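Local coordinates for odorant binding protein (AGAP010409-PA) (Anopheles gambiae, PDB 3L4A), which probably binds small odorant molecules, as a secreted, mainly helical member of the PBP/GOBP family of insect odorant-binding proteins, at residues A[22-25]-A[26-29]; A[41-44]-A[45-49]; A[100-103]-A[104-107]. One frame throughout, in Å; residues are numbered along the deposited sequence. Where two conformers were deposited one is given.

Interaction 1 of 3, residues A[22-25]-A[26-29]; sequences ELKV and HYRA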
ATOM      1  N   GLU A  22       8.427  11.363 -14.730  1.00 15.64           N
ATOM      2  CA  GLU A  22       7.042  11.766 -14.578  1.00 19.91           C
ATOM      3  C   GLU A  22       6.336  10.952 -13.494  1.00 18.69           C
ATOM      4  O   GLU A  22       5.650  11.508 -12.635  1.00 19.14           O
ATOM      5  CB  GLU A  22       6.312  11.626 -15.912  1.00 27.18           C
ATOM      6  CG  GLU A  22       4.895  12.167 -15.914  1.00 35.07           C
ATOM      7  CD  GLU A  22       4.398  12.465 -17.315  1.00 47.89           C
ATOM      8  OE1 GLU A  22       3.203  12.222 -17.594  1.00 56.11           O
ATOM      9  OE2 GLU A  22       5.209  12.935 -18.142  1.00 44.29           O
ATOM     10  N   LEU A  23       6.505   9.634 -13.533  1.00 15.79           N
ATOM     11  CA  LEU A  23       5.924   8.788 -12.494  1.00 13.66           C
ATOM     12  C   LEU A  23       6.479   9.126 -11.109  1.00 16.63           C
ATOM     13  O   LEU A  23       5.733   9.156 -10.133  1.00 15.08           O
ATOM     14  CB  LEU A  23       6.146   7.308 -12.797  1.00 12.82           C
ATOM     15  CG  LEU A  23       5.332   6.694 -13.936  1.00 11.69           C
ATOM     16  CD1 LEU A  23       5.766   5.246 -14.154  1.00 12.98           C
ATOM     17  CD2 LEU A  23       3.829   6.774 -13.649  1.00 15.69           C
ATOM     18  N   LYS A  24       7.784   9.366 -11.012  1.00 14.24           N
ATOM     19  CA  LYS A  24       8.401   9.608  -9.706  1.00 13.47           C
ATOM     20  C   LYS A  24       7.987  10.939  -9.078  1.00 20.37           C
ATOM     21  O   LYS A  24       7.985  11.085  -7.851  1.00 17.46           O
ATOM     22  CB  LYS A  24       9.919   9.466  -9.782  1.00 15.77           C
ATOM     23  CG  LYS A  24      10.369   8.021  -9.871  1.00 18.72           C
ATOM     24  CD  LYS A  24      11.870   7.915 -10.043  1.00 20.36           C
ATOM     25  CE  LYS A  24      12.595   8.298  -8.761  1.00 21.64           C
ATOM     26  NZ  LYS A  24      14.063   8.394  -8.987  1.00 28.40           N
ATOM     27  N   VAL A  25       7.622  11.902  -9.915  1.00 18.63           N
ATOM     28  CA  VAL A  25       7.039  13.132  -9.402  1.00 22.51           C
ATOM     29  C   VAL A  25       5.739  12.807  -8.668  1.00 15.95           C
ATOM     30  O   VAL A  25       5.480  13.343  -7.589  1.00 22.32           O
ATOM     31  CB  VAL A  25       6.768  14.156 -10.522  1.00 25.76           C
ATOM     32  CG1 VAL A  25       5.930  15.313  -9.987  1.00 27.46           C
ATOM     33  CG2 VAL A  25       8.079  14.660 -11.111  1.00 26.21           C
ATOM     34  N   HIS A  26       4.918  11.942  -9.258  1.00 19.32           N
ATOM     35  CA  HIS A  26       3.678  11.515  -8.614  1.00 21.33           C
ATOM     36  C   HIS A  26       3.973  10.800  -7.303  1.00 23.68           C
ATOM     37  O   HIS A  26       3.382  11.110  -6.268  1.00 24.71           O
ATOM     38  CB  HIS A  26       2.883  10.584  -9.524  1.00 22.60           C
ATOM     39  CG  HIS A  26       2.221  11.274 -10.673  1.00 23.85           C
ATOM     40  ND1 HIS A  26       1.121  12.090 -10.517  1.00 29.30           N
ATOM     41  CD2 HIS A  26       2.488  11.251 -12.001  1.00 27.29           C
ATOM     42  CE1 HIS A  26       0.746  12.550 -11.697  1.00 28.21           C
ATOM     43  NE2 HIS A  26       1.559  12.055 -12.615  1.00 33.14           N
ATOM     44  N   TYR A  27       4.898   9.846  -7.343  1.00 16.56           N
ATOM     45  CA  TYR A  27       5.199   9.041  -6.164  1.00 15.65           C
ATOM     46  C   TYR A  27       5.668   9.888  -4.980  1.00 20.50           C
ATOM     47  O   TYR A  27       5.300   9.628  -3.831  1.00 21.39           O
ATOM     48  CB  TYR A  27       6.245   7.972  -6.492  1.00 14.29           C
ATOM     49  CG  TYR A  27       5.858   7.049  -7.626  1.00 12.88           C
ATOM     50  CD1 TYR A  27       4.528   6.881  -7.995  1.00 15.66           C
ATOM     51  CD2 TYR A  27       6.826   6.333  -8.313  1.00 13.32           C
ATOM     52  CE1 TYR A  27       4.177   6.030  -9.030  1.00 14.32           C
ATOM     53  CE2 TYR A  27       6.486   5.472  -9.335  1.00  9.55           C
ATOM     54  CZ  TYR A  27       5.166   5.328  -9.695  1.00 11.03           C
ATOM     55  OH  TYR A  27       4.835   4.476 -10.720  1.00 11.61           O
ATOM     56  N   ARG A  28       6.493  10.892  -5.255  1.00 21.95           N
ATOM     57  CA  ARG A  28       6.995  11.766  -4.196  1.00 20.97           C
ATOM     58  C   ARG A  28       5.878  12.666  -3.668  1.00 26.40           C
ATOM     59  O   ARG A  28       5.986  13.227  -2.578  1.00 30.46           O
ATOM     60  CB  ARG A  28       8.181  12.596  -4.696  1.00 20.52           C
ATOM     61  CG  ARG A  28       9.416  11.760  -4.998  1.00 24.31           C
ATOM     62  CD  ARG A  28      10.470  12.553  -5.754  1.00 39.36           C
ATOM     63  NE  ARG A  28      11.712  11.797  -5.899  1.00 41.97           N
ATOM     64  CZ  ARG A  28      12.666  12.087  -6.780  1.00 46.02           C
ATOM     65  NH1 ARG A  28      12.519  13.116  -7.603  1.00 47.13           N
ATOM     66  NH2 ARG A  28      13.764  11.344  -6.841  1.00 38.76           N
ATOM     67  N   ALA A  29       4.805  12.790  -4.445  1.00 19.54           N
ATOM     68  CA  ALA A  29       3.634  13.567  -4.046  1.00 26.86           C
ATOM     69  C   ALA A  29       2.536  12.656  -3.490  1.00 33.94           C
ATOM     70  O   ALA A  29       1.384  13.069  -3.351  1.00 30.26           O
ATOM     71  CB  ALA A  29       3.106  14.368  -5.226  1.00 30.18           C
TER
HETATM   72  O   HOH W   1       1.804  12.434 -15.384  1.00 37.67           O
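Tyr27 and Leu23, one turn apart on the helix, lie side by side with their side chains pointing the same way. Tyr27 carries CG anti to its carbonyl carbon (chi1 -57°), which swings the ring back along the helix until it sits over the preceding turn. One ring face there meets the carbonyl oxygen of Leu23, 3.2 Å above the plane and over its centre; that same oxygen accepts the backbone bond from Tyr27 N at 3.0 Å. Leu23 packs against the phenol end of the ring, its CB 3.8 Å from Tyr27 CZ and its CD1 3.6 Å from Tyr27 OH. The hydroxyl itself is hydrogen-bonded to Thr38. On the next flank, Lys24 and Arg28 cross at a slant: the lysine chain bends at chi3 (71°), while the arginine stays extended from CG to NE, and CE of Lys24 lies over one face of the guanidinium. Lys24 NZ and Arg28 NH2 are 3.7 Å apart, and both form salt bridges with Glu9, which probably accounts for the closeness and should offset the two positive charges. The third pair, Glu22 and His26, is joined through one water, which donates to Glu22 OE1 at 2.6 Å and lies 2.8 Å from His26 NE2, in the ring plane. With His26 ND1 bonded to Glu31, both ring nitrogens have partners, which should limit rotation of the ring. Helix 21-28 thus turns Lys24 and Arg28 toward helix 5-14, while Leu23 and Tyr27 rest on Val37 of helix 36-48 and Tyr27 stacks with Phe41.

Interaction 2 of 3, residues A[41-44]-A[45-49]; sequences FVRC and IGLEL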
ATOM      1  N   PHE A  41       5.044  -0.757  -8.528  1.00  7.87           N
ATOM      2  CA  PHE A  41       5.731   0.160  -7.630  1.00  6.82           C
ATOM      3  C   PHE A  41       5.097   0.131  -6.233  1.00  8.67           C
ATOM      4  O   PHE A  41       5.802   0.055  -5.224  1.00  7.46           O
ATOM      5  CB  PHE A  41       5.728   1.582  -8.198  1.00  9.91           C
ATOM      6  CG  PHE A  41       6.494   2.562  -7.358  1.00  8.93           C
ATOM      7  CD1 PHE A  41       7.879   2.617  -7.432  1.00  8.68           C
ATOM      8  CD2 PHE A  41       5.839   3.412  -6.484  1.00 11.33           C
ATOM      9  CE1 PHE A  41       8.595   3.513  -6.665  1.00  6.05           C
ATOM     10  CE2 PHE A  41       6.548   4.312  -5.704  1.00 14.48           C
ATOM     11  CZ  PHE A  41       7.932   4.359  -5.793  1.00  9.98           C
ATOM     12  N   VAL A  42       3.769   0.202  -6.182  1.00  7.12           N
ATOM     13  CA  VAL A  42       3.055   0.164  -4.916  1.00  8.32           C
ATOM     14  C   VAL A  42       3.295  -1.164  -4.197  1.00  6.89           C
ATOM     15  O   VAL A  42       3.539  -1.192  -2.989  1.00  6.89           O
ATOM     16  CB  VAL A  42       1.564   0.420  -5.139  1.00  7.13           C
ATOM     17  CG1 VAL A  42       0.761   0.003  -3.908  1.00  8.87           C
ATOM     18  CG2 VAL A  42       1.357   1.890  -5.490  1.00  8.50           C
ATOM     19  N   ARG A  43       3.269  -2.264  -4.936  1.00  7.50           N
ATOM     20  CA  ARG A  43       3.628  -3.553  -4.349  1.00  7.35           C
ATOM     21  C   ARG A  43       5.025  -3.497  -3.726  1.00  8.54           C
ATOM     22  O   ARG A  43       5.231  -3.935  -2.599  1.00  8.58           O
ATOM     23  CB  ARG A  43       3.569  -4.666  -5.387  1.00  7.90           C
ATOM     24  CG  ARG A  43       4.094  -5.999  -4.874  1.00  9.29           C
ATOM     25  CD  ARG A  43       3.844  -7.100  -5.878  1.00  9.04           C
ATOM     26  NE  ARG A  43       4.420  -8.373  -5.448  1.00 12.73           N
ATOM     27  CZ  ARG A  43       5.661  -8.758  -5.728  1.00 14.42           C
ATOM     28  NH1 ARG A  43       6.454  -7.977  -6.453  1.00 16.36           N
ATOM     29  NH2 ARG A  43       6.102  -9.930  -5.295  1.00 18.06           N
ATOM     30  N   CYS A  44       5.990  -2.966  -4.468  1.00  7.49           N
ATOM     31  CA  CYS A  44       7.367  -2.907  -4.002  1.00  6.76           C
ATOM     32  C   CYS A  44       7.487  -2.111  -2.707  1.00  7.87           C
ATOM     33  O   CYS A  44       8.141  -2.542  -1.763  1.00  8.24           O
ATOM     34  CB  CYS A  44       8.256  -2.299  -5.090  1.00  6.92           C
ATOM     35  SG  CYS A  44      10.008  -2.223  -4.650  1.00 10.41           S
ATOM     36  N   ILE A  45       6.863  -0.935  -2.663  1.00  9.63           N
ATOM     37  CA  ILE A  45       6.933  -0.093  -1.468  1.00  7.88           C
ATOM     38  C   ILE A  45       6.295  -0.812  -0.278  1.00  9.11           C
ATOM     39  O   ILE A  45       6.821  -0.801   0.840  1.00  9.48           O
ATOM     40  CB  ILE A  45       6.225   1.260  -1.683  1.00 12.17           C
ATOM     41  CG1 ILE A  45       6.927   2.076  -2.779  1.00 15.44           C
ATOM     42  CG2 ILE A  45       6.148   2.031  -0.371  1.00 21.96           C
ATOM     43  CD1 ILE A  45       8.370   2.348  -2.521  1.00 19.97           C
ATOM     44  N   GLY A  46       5.162  -1.458  -0.519  1.00  8.07           N
ATOM     45  CA  GLY A  46       4.478  -2.178   0.537  1.00  9.52           C
ATOM     46  C   GLY A  46       5.323  -3.313   1.077  1.00  9.99           C
ATOM     47  O   GLY A  46       5.392  -3.524   2.290  1.00 10.38           O
ATOM     48  N   LEU A  47       5.967  -4.059   0.185  1.00  7.46           N
ATOM     49  CA  LEU A  47       6.847  -5.143   0.616  1.00  8.88           C
ATOM     50  C   LEU A  47       8.048  -4.625   1.399  1.00 10.75           C
ATOM     51  O   LEU A  47       8.379  -5.166   2.453  1.00 12.63           O
ATOM     52  CB  LEU A  47       7.326  -5.959  -0.586  1.00 10.49           C
ATOM     53  CG  LEU A  47       6.253  -6.762  -1.318  1.00 10.80           C
ATOM     54  CD1 LEU A  47       6.832  -7.385  -2.579  1.00 15.70           C
ATOM     55  CD2 LEU A  47       5.666  -7.841  -0.398  1.00 12.72           C
ATOM     56  N   GLU A  48       8.689  -3.578   0.885  1.00 10.51           N
ATOM     57  CA  GLU A  48       9.914  -3.046   1.488  1.00 10.25           C
ATOM     58  C   GLU A  48       9.672  -2.456   2.867  1.00 13.03           C
ATOM     59  O   GLU A  48      10.513  -2.586   3.761  1.00 14.66           O
ATOM     60  CB  GLU A  48      10.535  -1.983   0.584  1.00 13.43           C
ATOM     61  CG  GLU A  48      11.272  -2.553  -0.598  1.00 19.71           C
ATOM     62  CD  GLU A  48      12.465  -3.382  -0.173  1.00 26.12           C
ATOM     63  OE1 GLU A  48      13.142  -2.997   0.808  1.00 25.16           O
ATOM     64  OE2 GLU A  48      12.717  -4.419  -0.814  1.00 40.97           O
ATOM     65  N   LEU A  49       8.528  -1.803   3.037  1.00 10.88           N
ATOM     66  CA  LEU A  49       8.171  -1.202   4.320  1.00 11.22           C
ATOM     67  C   LEU A  49       7.445  -2.183   5.238  1.00 11.13           C
ATOM     68  O   LEU A  49       7.032  -1.816   6.334  1.00 14.48           O
ATOM     69  CB  LEU A  49       7.318   0.054   4.109  1.00 11.06           C
ATOM     70  CG  LEU A  49       7.999   1.199   3.351  1.00 11.72           C
ATOM     71  CD1 LEU A  49       7.056   2.368   3.144  1.00 16.59           C
ATOM     72  CD2 LEU A  49       9.226   1.640   4.122  1.00 16.99           C
TER
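Phe41 offers one face of its ring to Ile45, whose CG1 lies 3.7 Å above the plane, displaced toward the rim. This is a CH-pi contact, with CG1 4.0 Å from the centroid of the Phe41 ring and 25° off the normal. Ile45 CD1 continues along the same face to reach CZ of Phe41 at 3.9 Å. A second overlap is formed by Arg43 and Leu47. The arginine sets CG anti to its backbone N (chi1 173°) and stays extended to NE; a near-perpendicular turn at chi4 (-89°) then lays the guanidinium flat over Leu47 CD1, which sits over its centre, 3.6 Å from Arg43 CZ. The methyl group covers a face and leaves the N-H edges for polar partners; NH2 forms a salt bridge with Asp54. Beneath both pairs the backbone bonds are regular, and Leu47 N bonds to Arg43 O at 2.9 Å. Cys44 is disulfide-bonded to Cys11, and Phe41 and Ile45 also touch that cysteine. The arrangement is that of a helix packed between its neighbours and tied by a disulfide to the N-terminal helix 5-14, as in the disulfide-braced helical fold of insect odorant-binding proteins.

Interaction 3 of 3, residues A[100-103]-A[104-107]; sequences AYSA and FQCL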
ATOM      1  N   ALA A 100      -1.718  -6.162  -5.093  1.00  7.32           N
ATOM      2  CA  ALA A 100      -1.236  -5.232  -4.080  1.00  8.66           C
ATOM      3  C   ALA A 100      -1.878  -3.866  -4.261  1.00  8.94           C
ATOM      4  O   ALA A 100      -2.270  -3.224  -3.290  1.00  7.94           O
ATOM      5  CB  ALA A 100       0.292  -5.113  -4.129  1.00  9.67           C
ATOM      6  N   TYR A 101      -1.980  -3.408  -5.506  1.00  7.89           N
ATOM      7  CA  TYR A 101      -2.565  -2.101  -5.758  1.00  7.12           C
ATOM      8  C   TYR A 101      -4.033  -2.065  -5.322  1.00  8.82           C
ATOM      9  O   TYR A 101      -4.470  -1.119  -4.656  1.00  8.36           O
ATOM     10  CB  TYR A 101      -2.426  -1.747  -7.237  1.00  9.02           C
ATOM     11  CG  TYR A 101      -2.858  -0.339  -7.573  1.00  8.21           C
ATOM     12  CD1 TYR A 101      -4.132  -0.085  -8.061  1.00 10.50           C
ATOM     13  CD2 TYR A 101      -1.988   0.734  -7.423  1.00 10.09           C
ATOM     14  CE1 TYR A 101      -4.532   1.206  -8.370  1.00 14.33           C
ATOM     15  CE2 TYR A 101      -2.381   2.034  -7.728  1.00 11.57           C
ATOM     16  CZ  TYR A 101      -3.655   2.255  -8.202  1.00 13.17           C
ATOM     17  OH  TYR A 101      -4.066   3.532  -8.515  1.00 16.02           O
ATOM     18  N   SER A 102      -4.780  -3.105  -5.689  1.00  8.43           N
ATOM     19  CA  SER A 102      -6.171  -3.222  -5.273  1.00  8.11           C
ATOM     20  C   SER A 102      -6.290  -3.215  -3.754  1.00  8.40           C
ATOM     21  O   SER A 102      -7.146  -2.536  -3.191  1.00  9.10           O
ATOM     22  CB  SER A 102      -6.813  -4.487  -5.837  0.76  9.39           C
ATOM     23  OG  SER A 102      -8.185  -4.539  -5.481  0.76 13.38           O
ATOM     24  N   ALA A 103      -5.419  -3.963  -3.085  1.00  8.13           N
ATOM     25  CA  ALA A 103      -5.438  -4.015  -1.629  1.00  7.29           C
ATOM     26  C   ALA A 103      -5.269  -2.622  -1.044  1.00  8.97           C
ATOM     27  O   ALA A 103      -6.044  -2.198  -0.181  1.00 10.27           O
ATOM     28  CB  ALA A 103      -4.343  -4.948  -1.123  1.00  9.39           C
ATOM     29  N   PHE A 104      -4.262  -1.897  -1.520  1.00  7.85           N
ATOM     30  CA  PHE A 104      -3.985  -0.583  -0.963  1.00 11.39           C
ATOM     31  C   PHE A 104      -5.068   0.457  -1.254  1.00 11.30           C
ATOM     32  O   PHE A 104      -5.189   1.445  -0.533  1.00 10.59           O
ATOM     33  CB  PHE A 104      -2.597  -0.093  -1.370  1.00 13.52           C
ATOM     34  CG  PHE A 104      -1.493  -0.629  -0.492  1.00 10.68           C
ATOM     35  CD1 PHE A 104      -1.306  -0.125   0.788  1.00 14.20           C
ATOM     36  CD2 PHE A 104      -0.654  -1.643  -0.941  1.00 11.91           C
ATOM     37  CE1 PHE A 104      -0.299  -0.616   1.607  1.00 13.25           C
ATOM     38  CE2 PHE A 104       0.361  -2.133  -0.132  1.00 15.86           C
ATOM     39  CZ  PHE A 104       0.537  -1.615   1.145  1.00 14.36           C
ATOM     40  N   GLN A 105      -5.881   0.232  -2.280  1.00  8.38           N
ATOM     41  CA  GLN A 105      -7.004   1.130  -2.518  1.00  9.96           C
ATOM     42  C   GLN A 105      -7.939   1.214  -1.305  1.00 10.68           C
ATOM     43  O   GLN A 105      -8.585   2.241  -1.084  1.00 10.57           O
ATOM     44  CB  GLN A 105      -7.780   0.729  -3.772  1.00  9.87           C
ATOM     45  CG  GLN A 105      -7.036   1.012  -5.073  1.00 12.79           C
ATOM     46  CD  GLN A 105      -7.835   0.605  -6.283  1.00 21.51           C
ATOM     47  OE1 GLN A 105      -7.856   1.310  -7.291  1.00 27.02           O
ATOM     48  NE2 GLN A 105      -8.511  -0.535  -6.187  1.00 20.18           N
ATOM     49  N   CYS A 106      -8.007   0.147  -0.517  1.00  7.69           N
ATOM     50  CA  CYS A 106      -8.831   0.173   0.691  1.00  8.57           C
ATOM     51  C   CYS A 106      -8.381   1.253   1.660  1.00 10.71           C
ATOM     52  O   CYS A 106      -9.201   1.815   2.387  1.00 12.69           O
ATOM     53  CB  CYS A 106      -8.798  -1.179   1.392  1.00  8.25           C
ATOM     54  SG  CYS A 106      -9.874  -2.388   0.605  1.00 11.26           S
ATOM     55  N   LEU A 107      -7.089   1.559   1.653  1.00  8.97           N
ATOM     56  CA  LEU A 107      -6.528   2.504   2.620  1.00 10.48           C
ATOM     57  C   LEU A 107      -6.333   3.904   2.038  1.00 13.27           C
ATOM     58  O   LEU A 107      -5.756   4.773   2.688  1.00 11.32           O
ATOM     59  CB  LEU A 107      -5.231   1.961   3.239  0.54 13.30           C
ATOM     60  CG  LEU A 107      -5.410   0.869   4.307  0.54 12.35           C
ATOM     61  CD1 LEU A 107      -5.685  -0.485   3.679  0.54 12.36           C
ATOM     62  CD2 LEU A 107      -4.193   0.785   5.217  0.54 15.25           C
TER
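The backbone starts as a regular alpha-helix, with Phe104 N bonded to Ala100 O at 3.0 Å, and the spacing then shortens from four residues to three: Gln105 N reaches Tyr101 O at 3.1 Å and makes a weak bond to Ser102 O, and Cys106 N reaches back to Ala103 O. That last bond, 3.1 Å long, has its donor well above the carbonyl plane, 48° out of it. Ala100 O meets the Phe104 ring at its edge, near the ring plane, 3.3 Å from Phe104 CD2. Gln105 CG lies 3.4 Å from Tyr101 O, and its chain runs aslant across the Tyr101 side chain. With CG trans to N (chi1 -173°), the Tyr101 ring leans toward the C-terminal end of the helix, alongside Gln105, and its hydroxyl is hydrogen-bonded to the carbonyl of Phe32. Cys106 brings CB to 3.3 Å from Ala103 O. A glycerol, probably from the crystallisation liquor, makes a weak hydrogen bond with Phe104 O. The arrangement is a turn joining two helices: the disulfide of Cys106 SG to Cys84 links it to helix 75-87, and Leu107 takes the N-cap position that starts helix 108-117.

In the fold
The three contacts follow one another along the chain, on helices 21-28, 36-48 and 96-105, all part of the PBP/GOBP sequence family. Interaction 2 stands at the corner, its centre about 15 Å from that of interaction 1 and 11 Å from that of interaction 3, whose centres are about 18 Å apart. It touches both: Tyr27 CD2 meets Phe41 CE2 at 3.3 Å, while on another flank Val42 CG1 meets Phe104 CD2 at 3.7 Å. Helix 36-48 therefore bridges an outer helix and a more central one. Disulfides tie it to helix 5-14, and the turn after helix 96-105 to helix 75-87, consistent with the cross-linked helical fold of this family.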